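Local coordinates for proto-oncogene tyrosine-protein kinase receptor Ret (Danio rerio, PDB 7AMK) that assembles outside the cell with the ligand GDNF and its co-receptor GFR alpha 1 and signals as a receptor tyrosine kinase, at residues 11-16 against 117-122; 137-142 against 225-230; 377-382 against 439-444. The protein carries 4 engineered substitutions. One frame throughout, in Å; residues are numbered along the deposited sequence.

Contact 1 of 3, residues 11-16 against 117-122; sequences NIYVGQ and TAPSCG
Y13, the first residue of 11-16 to touch 117-122, lays one face of its ring against the backbone of A118 and the ring of P119. Its CG sits anti to the carbonyl carbon (chi1 -61°), and the phenol ring runs out beside the departing chain. Two CH-pi contacts share that face: A118 CA lies 3.9 Å from the Y13 ring centroid, near the CG end, while P119 CD covers the phenol end and comes within 3.6 Å of Y13 CZ. Both carbons are offset toward the rim, so the aliphatic pair spans the ring lengthwise instead of pressing on its middle. A118 CB adds a looser touch at Y13 CD2, 4.0 Å away, and the Y13 and P119 side chains cross at about a right angle.

V14 contributes its carbonyl. T117 CA stands 3.4 Å from V14 O, its hydrogen aimed almost straight at the oxygen (170° at H). The direct approach of A118 N to this oxygen is too long for a hydrogen bond, and a water fills the step, donating to V14 O at 2.8 Å and accepting from A118 N at 2.8 Å.

At G15 the chain turns. The backbone there has a positive phi of 84°, suited to the third position of a type II turn. Q16 closes that turn, with Q16 N bonded to Y13 O, and its side chain folds back to place OE1 2.9 Å from Y13 N. Both backbone polar atoms of Y13 are thereby tied to Q16, which fixes the base from which the ring projects. The arrangement is a type II beta turn at the C-terminal end of edge strand 7-14 of a cadherin-like sandwich, packed on the chain leaving last strand 106-114 for the next domain.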
loop_
_atom_site.group_PDB
_atom_site.type_symbol
_atom_site.label_atom_id
_atom_site.label_comp_id
_atom_site.label_asym_id
_atom_site.label_seq_id
_atom_site.Cartn_x
_atom_site.Cartn_y
_atom_site.Cartn_z
ATOM N N ASN A 11 11.624 -5.101 -57.983
ATOM C CA ASN A 11 12.500 -6.013 -58.696
ATOM C C ASN A 11 13.124 -5.290 -59.882
ATOM O O ASN A 11 12.504 -4.412 -60.494
ATOM C CB ASN A 11 11.722 -7.235 -59.189
ATOM C CG ASN A 11 10.927 -7.888 -58.087
ATOM O OD1 ASN A 11 11.451 -8.142 -57.006
ATOM N ND2 ASN A 11 9.649 -8.138 -58.342
ATOM N N ILE A 12 14.355 -5.659 -60.191
ATOM C CA ILE A 12 15.025 -5.191 -61.394
ATOM C C ILE A 12 15.559 -6.426 -62.103
ATOM O O ILE A 12 15.885 -7.444 -61.480
ATOM C CB ILE A 12 16.161 -4.173 -61.094
ATOM C CG1 ILE A 12 17.174 -4.747 -60.103
ATOM C CG2 ILE A 12 15.595 -2.845 -60.600
ATOM C CD1 ILE A 12 18.340 -3.803 -59.817
ATOM N N TYR A 13 15.642 -6.328 -63.421
ATOM C CA TYR A 13 15.976 -7.459 -64.260
ATOM C C TYR A 13 17.184 -7.149 -65.124
ATOM O O TYR A 13 17.443 -5.990 -65.458
ATOM C CB TYR A 13 14.797 -7.844 -65.165
ATOM C CG TYR A 13 13.587 -8.252 -64.393
ATOM C CD1 TYR A 13 13.399 -9.578 -64.033
ATOM C CD2 TYR A 13 12.628 -7.323 -64.017
ATOM C CE1 TYR A 13 12.285 -9.971 -63.319
ATOM C CE2 TYR A 13 11.501 -7.710 -63.298
ATOM C CZ TYR A 13 11.345 -9.038 -62.956
ATOM O OH TYR A 13 10.248 -9.458 -62.248
ATOM N N VAL A 14 17.914 -8.214 -65.485
ATOM C CA VAL A 14 18.902 -8.134 -66.559
ATOM C C VAL A 14 18.207 -7.650 -67.826
ATOM O O VAL A 14 17.064 -8.033 -68.118
ATOM C CB VAL A 14 19.584 -9.501 -66.774
ATOM C CG1 VAL A 14 20.687 -9.442 -67.868
ATOM C CG2 VAL A 14 20.161 -10.025 -65.454
ATOM N N GLY A 15 18.889 -6.786 -68.577
ATOM C CA GLY A 15 18.337 -6.223 -69.789
ATOM C C GLY A 15 17.455 -5.002 -69.599
ATOM O O GLY A 15 17.204 -4.282 -70.570
ATOM N N GLN A 16 16.968 -4.745 -68.392
ATOM C CA GLN A 16 16.304 -3.476 -68.137
ATOM C C GLN A 16 17.193 -2.317 -68.565
ATOM O O GLN A 16 18.387 -2.280 -68.245
ATOM C CB GLN A 16 15.959 -3.344 -66.669
ATOM C CG GLN A 16 14.646 -2.690 -66.489
ATOM C CD GLN A 16 14.052 -2.978 -65.168
ATOM O OE1 GLN A 16 14.510 -3.861 -64.445
ATOM N NE2 GLN A 16 13.025 -2.222 -64.816
ATOM N N THR A 117 15.932 -12.065 -67.590
ATOM C CA THR A 117 15.285 -10.973 -68.303
ATOM C C THR A 117 13.850 -10.785 -67.794
ATOM O O THR A 117 13.268 -11.663 -67.153
ATOM C CB THR A 117 15.299 -11.220 -69.818
ATOM O OG1 THR A 117 14.959 -12.585 -70.097
ATOM C CG2 THR A 117 16.672 -10.911 -70.415
ATOM N N ALA A 118 13.296 -9.600 -68.055
ATOM C CA ALA A 118 11.977 -9.259 -67.536
ATOM C C ALA A 118 10.919 -10.214 -68.083
ATOM O O ALA A 118 11.037 -10.716 -69.207
ATOM C CB ALA A 118 11.600 -7.830 -67.896
ATOM N N PRO A 119 9.875 -10.481 -67.306
ATOM C CA PRO A 119 8.766 -11.287 -67.823
ATOM C C PRO A 119 8.041 -10.570 -68.950
ATOM O O PRO A 119 8.040 -9.339 -69.039
ATOM C CB PRO A 119 7.860 -11.459 -66.602
ATOM C CG PRO A 119 8.090 -10.217 -65.809
ATOM C CD PRO A 119 9.575 -9.904 -65.982
ATOM N N SER A 120 7.442 -11.365 -69.834
ATOM C CA SER A 120 6.608 -10.841 -70.912
ATOM C C SER A 120 5.249 -10.394 -70.378
ATOM O O SER A 120 4.763 -10.902 -69.361
ATOM C CB SER A 120 6.410 -11.906 -71.995
ATOM O OG SER A 120 5.650 -11.389 -73.070
ATOM N N CYS A 121 4.619 -9.451 -71.100
ATOM C CA CYS A 121 3.357 -8.888 -70.632
ATOM C C CYS A 121 2.311 -9.966 -70.451
ATOM O O CYS A 121 1.545 -9.934 -69.487
ATOM C CB CYS A 121 2.816 -7.817 -71.577
ATOM S SG CYS A 121 1.227 -7.100 -70.916
ATOM N N GLY A 122 2.257 -10.928 -71.367
ATOM C CA GLY A 122 1.369 -12.050 -71.145
ATOM C C GLY A 122 1.740 -12.909 -69.949
ATOM O O GLY A 122 0.946 -13.775 -69.568
HETATM O O HOH W 1 14.579 -7.389 -69.234
#

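Contact 2 of 3, residues 137-142 against 225-230; sequences NPHITE and NIYDED. With CA (calcium ion), chain M; CA (calcium ion), chain L; CA (calcium ion), chain N.
E142 and the extended residues D228-E229 meet around calcium: E142 OE2 (2.4 Å), D228 OD1 and E229 O bind the chain M ion, while E142 OE1 reaches the chain L ion at 2.3 Å, so one carboxylate bridges two metals. E142 OE2 also accepts E229 N at 2.8 Å through its anti lone pair, tying the E229 backbone beside the ion. D194, E196 and D231 with two waters complete the chain L site, E196, D231 and D265 the chain M site, and D230 OD1 serves the third calcium.

Parallel strand pairing holds E142 in place. E142 N donates to Y227 O (2.9 Å), Y227 N to I140 O (2.7 Å), then I140 N to N225 O and N225 N to P138 O. On one face the H139 and Y227 rings form an offset stack, centroids 4.5 Å apart and planes at 8°, with H139 CB over the phenol face. On the other, I140 CG1 packs on I226 CD1 at 3.7 Å.

This is the calcium-binding junction typical of cadherin repeats. Strand 139-141 forms the edge of its sheet beside strand 215-227; I140 leans on strand 147-151, and I226 on Y201 of strand 200-210.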
loop_
_atom_site.group_PDB
_atom_site.type_symbol
_atom_site.label_atom_id
_atom_site.label_comp_id
_atom_site.label_asym_id
_atom_site.label_seq_id
_atom_site.Cartn_x
_atom_site.Cartn_y
_atom_site.Cartn_z
ATOM N N ASN A 137 1.877 -0.201 -45.405
ATOM C CA ASN A 137 0.844 0.787 -45.082
ATOM C C ASN A 137 1.465 2.141 -44.741
ATOM O O ASN A 137 2.327 2.214 -43.856
ATOM C CB ASN A 137 -0.026 0.316 -43.934
ATOM C CG ASN A 137 -0.915 -0.849 -44.316
ATOM O OD1 ASN A 137 -1.526 -0.875 -45.403
ATOM N ND2 ASN A 137 -1.002 -1.824 -43.414
ATOM N N PRO A 138 1.085 3.213 -45.403
ATOM C CA PRO A 138 1.739 4.497 -45.134
ATOM C C PRO A 138 1.291 5.052 -43.786
ATOM O O PRO A 138 0.388 4.532 -43.122
ATOM C CB PRO A 138 1.304 5.374 -46.321
ATOM C CG PRO A 138 0.055 4.743 -46.834
ATOM C CD PRO A 138 0.151 3.273 -46.535
ATOM N N HIS A 139 1.983 6.094 -43.349
ATOM C CA HIS A 139 1.593 6.775 -42.131
ATOM C C HIS A 139 1.727 8.254 -42.377
ATOM O O HIS A 139 2.614 8.675 -43.116
ATOM C CB HIS A 139 2.448 6.363 -40.924
ATOM C CG HIS A 139 3.920 6.566 -41.128
ATOM N ND1 HIS A 139 4.534 7.795 -40.985
ATOM C CD2 HIS A 139 4.902 5.696 -41.478
ATOM C CE1 HIS A 139 5.828 7.672 -41.231
ATOM N NE2 HIS A 139 6.077 6.410 -41.535
ATOM N N ILE A 140 0.822 9.031 -41.795
ATOM C CA ILE A 140 0.969 10.474 -41.752
ATOM C C ILE A 140 0.711 10.910 -40.315
ATOM O O ILE A 140 0.148 10.170 -39.508
ATOM C CB ILE A 140 0.011 11.179 -42.725
ATOM C CG1 ILE A 140 -1.411 10.689 -42.461
ATOM C CG2 ILE A 140 0.337 10.839 -44.143
ATOM C CD1 ILE A 140 -2.453 11.412 -43.261
ATOM N N THR A 141 1.113 12.129 -40.004
ATOM C CA THR A 141 0.835 12.687 -38.693
ATOM C C THR A 141 -0.394 13.580 -38.784
ATOM O O THR A 141 -0.658 14.187 -39.821
ATOM C CB THR A 141 2.035 13.465 -38.153
ATOM O OG1 THR A 141 3.165 12.596 -38.114
ATOM C CG2 THR A 141 1.763 13.991 -36.714
ATOM N N GLU A 142 -1.162 13.621 -37.696
ATOM C CA GLU A 142 -2.338 14.482 -37.637
ATOM C C GLU A 142 -1.925 15.952 -37.801
ATOM O O GLU A 142 -0.752 16.317 -37.673
ATOM C CB GLU A 142 -3.080 14.243 -36.314
ATOM C CG GLU A 142 -2.270 14.620 -35.089
ATOM C CD GLU A 142 -3.086 14.718 -33.816
ATOM O OE1 GLU A 142 -4.333 14.804 -33.869
ATOM O OE2 GLU A 142 -2.451 14.703 -32.748
ATOM N N ASN A 225 -1.900 4.704 -41.274
ATOM C CA ASN A 225 -1.788 4.935 -39.842
ATOM C C ASN A 225 -1.668 6.433 -39.583
ATOM O O ASN A 225 -1.029 7.141 -40.355
ATOM C CB ASN A 225 -0.578 4.202 -39.255
ATOM C CG ASN A 225 -0.697 2.666 -39.348
ATOM O OD1 ASN A 225 -1.525 2.058 -38.683
ATOM N ND2 ASN A 225 0.153 2.054 -40.158
ATOM N N ILE A 226 -2.344 6.925 -38.541
ATOM C CA ILE A 226 -2.298 8.347 -38.181
ATOM C C ILE A 226 -1.473 8.496 -36.911
ATOM O O ILE A 226 -1.840 7.962 -35.852
ATOM C CB ILE A 226 -3.693 8.963 -37.989
ATOM C CG1 ILE A 226 -4.635 8.695 -39.192
ATOM C CG2 ILE A 226 -3.553 10.468 -37.726
ATOM C CD1 ILE A 226 -4.172 9.238 -40.561
ATOM N N TYR A 227 -0.360 9.215 -37.022
ATOM C CA TYR A 227 0.503 9.486 -35.883
ATOM C C TYR A 227 0.026 10.702 -35.101
ATOM O O TYR A 227 -0.552 11.642 -35.647
ATOM C CB TYR A 227 1.946 9.711 -36.330
ATOM C CG TYR A 227 2.644 8.452 -36.769
ATOM C CD1 TYR A 227 1.996 7.218 -36.746
ATOM C CD2 TYR A 227 3.962 8.489 -37.177
ATOM C CE1 TYR A 227 2.653 6.047 -37.147
ATOM C CE2 TYR A 227 4.625 7.346 -37.569
ATOM C CZ TYR A 227 3.973 6.136 -37.564
ATOM O OH TYR A 227 4.668 5.032 -37.984
ATOM N N ASP A 228 0.295 10.670 -33.811
ATOM C CA ASP A 228 -0.227 11.626 -32.853
ATOM C C ASP A 228 0.764 12.756 -32.667
ATOM O O ASP A 228 1.978 12.569 -32.740
ATOM C CB ASP A 228 -0.474 10.930 -31.510
ATOM C CG ASP A 228 -1.189 11.791 -30.526
ATOM O OD1 ASP A 228 -2.321 12.179 -30.817
ATOM O OD2 ASP A 228 -0.635 12.054 -29.445
ATOM N N GLU A 229 0.239 13.937 -32.393
ATOM C CA GLU A 229 1.073 15.015 -31.895
ATOM C C GLU A 229 0.432 15.562 -30.628
ATOM O O GLU A 229 -0.711 15.243 -30.300
ATOM C CB GLU A 229 1.279 16.103 -32.951
ATOM C CG GLU A 229 0.126 17.007 -33.140
ATOM C CD GLU A 229 0.465 18.153 -34.093
ATOM O OE1 GLU A 229 1.582 18.130 -34.653
ATOM O OE2 GLU A 229 -0.372 19.073 -34.284
ATOM N N ASP A 230 1.187 16.378 -29.899
ATOM C CA ASP A 230 0.751 16.899 -28.606
ATOM C C ASP A 230 -0.120 18.116 -28.897
ATOM O O ASP A 230 0.365 19.232 -29.067
ATOM C CB ASP A 230 1.959 17.222 -27.723
ATOM C CG ASP A 230 1.576 17.769 -26.329
ATOM O OD1 ASP A 230 0.386 17.827 -25.962
ATOM O OD2 ASP A 230 2.509 18.153 -25.601
HETATM CA CA CA M . -2.995 14.492 -30.440
HETATM CA CA CA L . -5.853 15.986 -32.660
HETATM CA CA CA N . -1.019 16.740 -24.457
HETATM O O HOH W 2 2.639 2.774 -40.835
HETATM O O HOH W 3 -7.315 17.163 -31.265
HETATM O O HOH W 4 -6.125 17.353 -34.524
#

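Contact 3 of 3, residues 377-382 against 439-444; sequences QKATTY and NDTKVL. With NAG (2-acetamido-2-deoxy-beta-D-glucopyranose), chain G; FUC (alpha-L-fucopyranose), chain B.
An N-glycosylation site in cadherin-like domain 4, the sequon N439-D440-T441, is where T381 and A379 of one surface loop meet another loop. The T381 hydroxyl donates to the main-chain carbonyl of the glycosylated asparagine, OG1 to N439 O being 3.1 Å. A chi1 of -67° sets OG1 anti to the T381 carbonyl carbon, on the side of N439 O; the donor is tilted 24° from the carbonyl plane. T381 CG2 touches the same oxygen, so both branches of the threonine straddle it.

Beyond this bond the contact is van der Waals packing of methyl groups, partly against oxygens. T441 turns its methyl toward the 377-382 loop: CG2 lies 3.6 Å from T381 OG1 and 3.7 Å from A379 O, and the side chains of T381 and T441 cross at about a right angle. A379 CB faces L444, whose CD1 is modelled 3.3 Å from it; so tight a carbon pair is probably within model error and is doubtful as a sign of strain.

Residues 441-444 have helical backbone angles without the regular bonds, and L444 N bonds to T441 O at 2.9 Å, consistent with L444 being brought round beside A379. D440 OD1 reaches forward to K442 N and V443 N, both bonds weak.

N439 CB points away from 377-382, and chi1 170° sets CG anti to the backbone N; ND2 carries the first N-acetylglucosamine, which also bonds to S424. Fucose is joined at O6 of that sugar; its C6 lies too close to N439 OD1 for unbonded atoms, and a bond there is doubtful. Y382 shares a backbone hydrogen bond with V438, joining the two loops just before the sequon, and T381 CG2 sits 3.4 Å above the centre of the Y382 ring.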
loop_
_atom_site.group_PDB
_atom_site.type_symbol
_atom_site.label_atom_id
_atom_site.label_comp_id
_atom_site.label_asym_id
_atom_site.label_seq_id
_atom_site.Cartn_x
_atom_site.Cartn_y
_atom_site.Cartn_z
ATOM N N GLN A 377 -3.671 -19.149 36.081
ATOM C CA GLN A 377 -3.040 -20.432 35.800
ATOM C C GLN A 377 -1.601 -20.433 36.311
ATOM O O GLN A 377 -0.949 -19.381 36.383
ATOM C CB GLN A 377 -3.074 -20.740 34.296
ATOM N N LYS A 378 -1.119 -21.628 36.681
ATOM C CA LYS A 378 0.270 -21.791 37.100
ATOM C C LYS A 378 1.204 -21.340 35.985
ATOM O O LYS A 378 1.119 -21.823 34.851
ATOM C CB LYS A 378 0.552 -23.249 37.472
ATOM N N ALA A 379 2.093 -20.403 36.309
ATOM C CA ALA A 379 2.907 -19.760 35.285
ATOM C C ALA A 379 3.797 -20.773 34.573
ATOM O O ALA A 379 4.404 -21.642 35.201
ATOM C CB ALA A 379 3.759 -18.650 35.906
ATOM N N THR A 380 3.865 -20.650 33.247
ATOM C CA THR A 380 4.726 -21.458 32.390
ATOM C C THR A 380 5.661 -20.518 31.639
ATOM O O THR A 380 5.200 -19.673 30.863
ATOM C CB THR A 380 3.893 -22.291 31.411
ATOM O OG1 THR A 380 3.040 -23.178 32.147
ATOM C CG2 THR A 380 4.793 -23.094 30.469
ATOM N N THR A 381 6.965 -20.672 31.865
ATOM C CA THR A 381 7.965 -19.799 31.259
ATOM C C THR A 381 7.662 -19.525 29.788
ATOM O O THR A 381 7.450 -20.449 28.999
ATOM C CB THR A 381 9.354 -20.432 31.402
ATOM O OG1 THR A 381 9.725 -20.463 32.786
ATOM C CG2 THR A 381 10.391 -19.634 30.632
ATOM N N TYR A 382 7.635 -18.241 29.432
ATOM C CA TYR A 382 7.483 -17.694 28.079
ATOM C C TYR A 382 6.022 -17.542 27.666
ATOM O O TYR A 382 5.759 -17.101 26.542
ATOM C CB TYR A 382 8.223 -18.521 27.014
ATOM C CG TYR A 382 9.720 -18.537 27.211
ATOM C CD1 TYR A 382 10.370 -17.465 27.811
ATOM C CD2 TYR A 382 10.481 -19.623 26.807
ATOM C CE1 TYR A 382 11.747 -17.477 28.000
ATOM C CE2 TYR A 382 11.851 -19.646 26.992
ATOM C CZ TYR A 382 12.482 -18.573 27.588
ATOM O OH TYR A 382 13.850 -18.603 27.770
ATOM N N ASN A 439 8.891 -15.091 33.082
ATOM C CA ASN A 439 10.306 -15.379 32.916
ATOM C C ASN A 439 10.741 -16.465 33.895
ATOM O O ASN A 439 10.818 -17.640 33.523
ATOM C CB ASN A 439 11.123 -14.095 33.086
ATOM C CG ASN A 439 12.619 -14.356 33.173
ATOM O OD1 ASN A 439 13.128 -15.341 32.625
ATOM N ND2 ASN A 439 13.329 -13.470 33.874
ATOM N N ASP A 440 11.018 -16.095 35.146
ATOM C CA ASP A 440 11.477 -17.035 36.166
ATOM C C ASP A 440 10.285 -17.424 37.028
ATOM O O ASP A 440 9.736 -16.589 37.756
ATOM C CB ASP A 440 12.590 -16.434 37.022
ATOM C CG ASP A 440 13.215 -17.454 37.982
ATOM O OD1 ASP A 440 12.534 -18.428 38.374
ATOM O OD2 ASP A 440 14.397 -17.280 38.346
ATOM N N THR A 441 9.891 -18.690 36.948
ATOM C CA THR A 441 8.805 -19.200 37.764
ATOM C C THR A 441 9.273 -19.671 39.132
ATOM O O THR A 441 8.449 -19.770 40.049
ATOM C CB THR A 441 8.100 -20.354 37.047
ATOM O OG1 THR A 441 9.010 -21.454 36.916
ATOM C CG2 THR A 441 7.635 -19.918 35.650
ATOM N N LYS A 442 10.572 -19.955 39.285
ATOM C CA LYS A 442 11.099 -20.425 40.564
ATOM C C LYS A 442 10.804 -19.446 41.685
ATOM O O LYS A 442 10.599 -19.860 42.830
ATOM C CB LYS A 442 12.607 -20.657 40.462
ATOM N N VAL A 443 10.776 -18.146 41.377
ATOM C CA VAL A 443 10.538 -17.137 42.396
ATOM C C VAL A 443 9.071 -17.078 42.802
ATOM O O VAL A 443 8.752 -16.529 43.863
ATOM C CB VAL A 443 11.033 -15.769 41.901
ATOM N N LEU A 444 8.168 -17.645 41.997
ATOM C CA LEU A 444 6.747 -17.639 42.336
ATOM C C LEU A 444 6.434 -18.508 43.546
ATOM O O LEU A 444 5.382 -18.328 44.168
ATOM C CB LEU A 444 5.915 -18.112 41.148
ATOM C CG LEU A 444 6.089 -17.288 39.878
ATOM C CD1 LEU A 444 5.259 -17.853 38.730
ATOM C CD2 LEU A 444 5.726 -15.840 40.155
HETATM C C1 NAG G . 14.752 -13.561 34.077
HETATM C C2 NAG G . 15.310 -12.230 34.570
HETATM C C3 NAG G . 16.803 -12.349 34.870
HETATM C C4 NAG G . 17.080 -13.532 35.791
HETATM C C5 NAG G . 16.429 -14.798 35.250
HETATM C C6 NAG G . 16.546 -15.967 36.199
HETATM C C7 NAG G . 14.071 -10.295 33.732
HETATM C C8 NAG G . 13.194 -10.476 34.935
HETATM N N2 NAG G . 15.071 -11.171 33.605
HETATM O O3 NAG G . 17.216 -11.136 35.492
HETATM O O4 NAG G . 18.479 -13.776 35.866
HETATM O O5 NAG G . 15.029 -14.577 35.031
HETATM O O6 NAG G . 15.753 -17.066 35.773
HETATM O O7 NAG G . 13.881 -9.396 32.911
HETATM C C1 FUC B . 16.303 -17.630 34.564
HETATM C C2 FUC B . 16.131 -19.183 34.604
HETATM C C3 FUC B . 14.645 -19.588 34.450
HETATM C C4 FUC B . 14.010 -18.887 33.231
HETATM C C5 FUC B . 14.244 -17.375 33.354
HETATM C C6 FUC B . 13.658 -16.540 32.207
HETATM O O2 FUC B . 16.725 -19.794 35.764
HETATM O O3 FUC B . 14.539 -20.991 34.251
HETATM O O4 FUC B . 14.584 -19.381 32.022
HETATM O O5 FUC B . 15.657 -17.081 33.433
#

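In the fold
Following the chain from its N terminus, contact 1 closes a loop of 100 residues, bringing the end of strand 7-14 in cadherin-like domain 1 to the connection into the next domain. Contact 2 then closes 82 residues, joining the edge strand of the second domain to its last strand and to the calcium-bound junction with domain 3. Contact 3 closes 56 residues within domain 4 and ties together two surface loops. The three loops follow in series, neither nesting nor crossing. Contacts 1 and 2 have centres 36 Å apart; contacts 1 and 3, centres 104 Å apart, lie on opposite sides of the chain's centre, as suits an elongated array of domains.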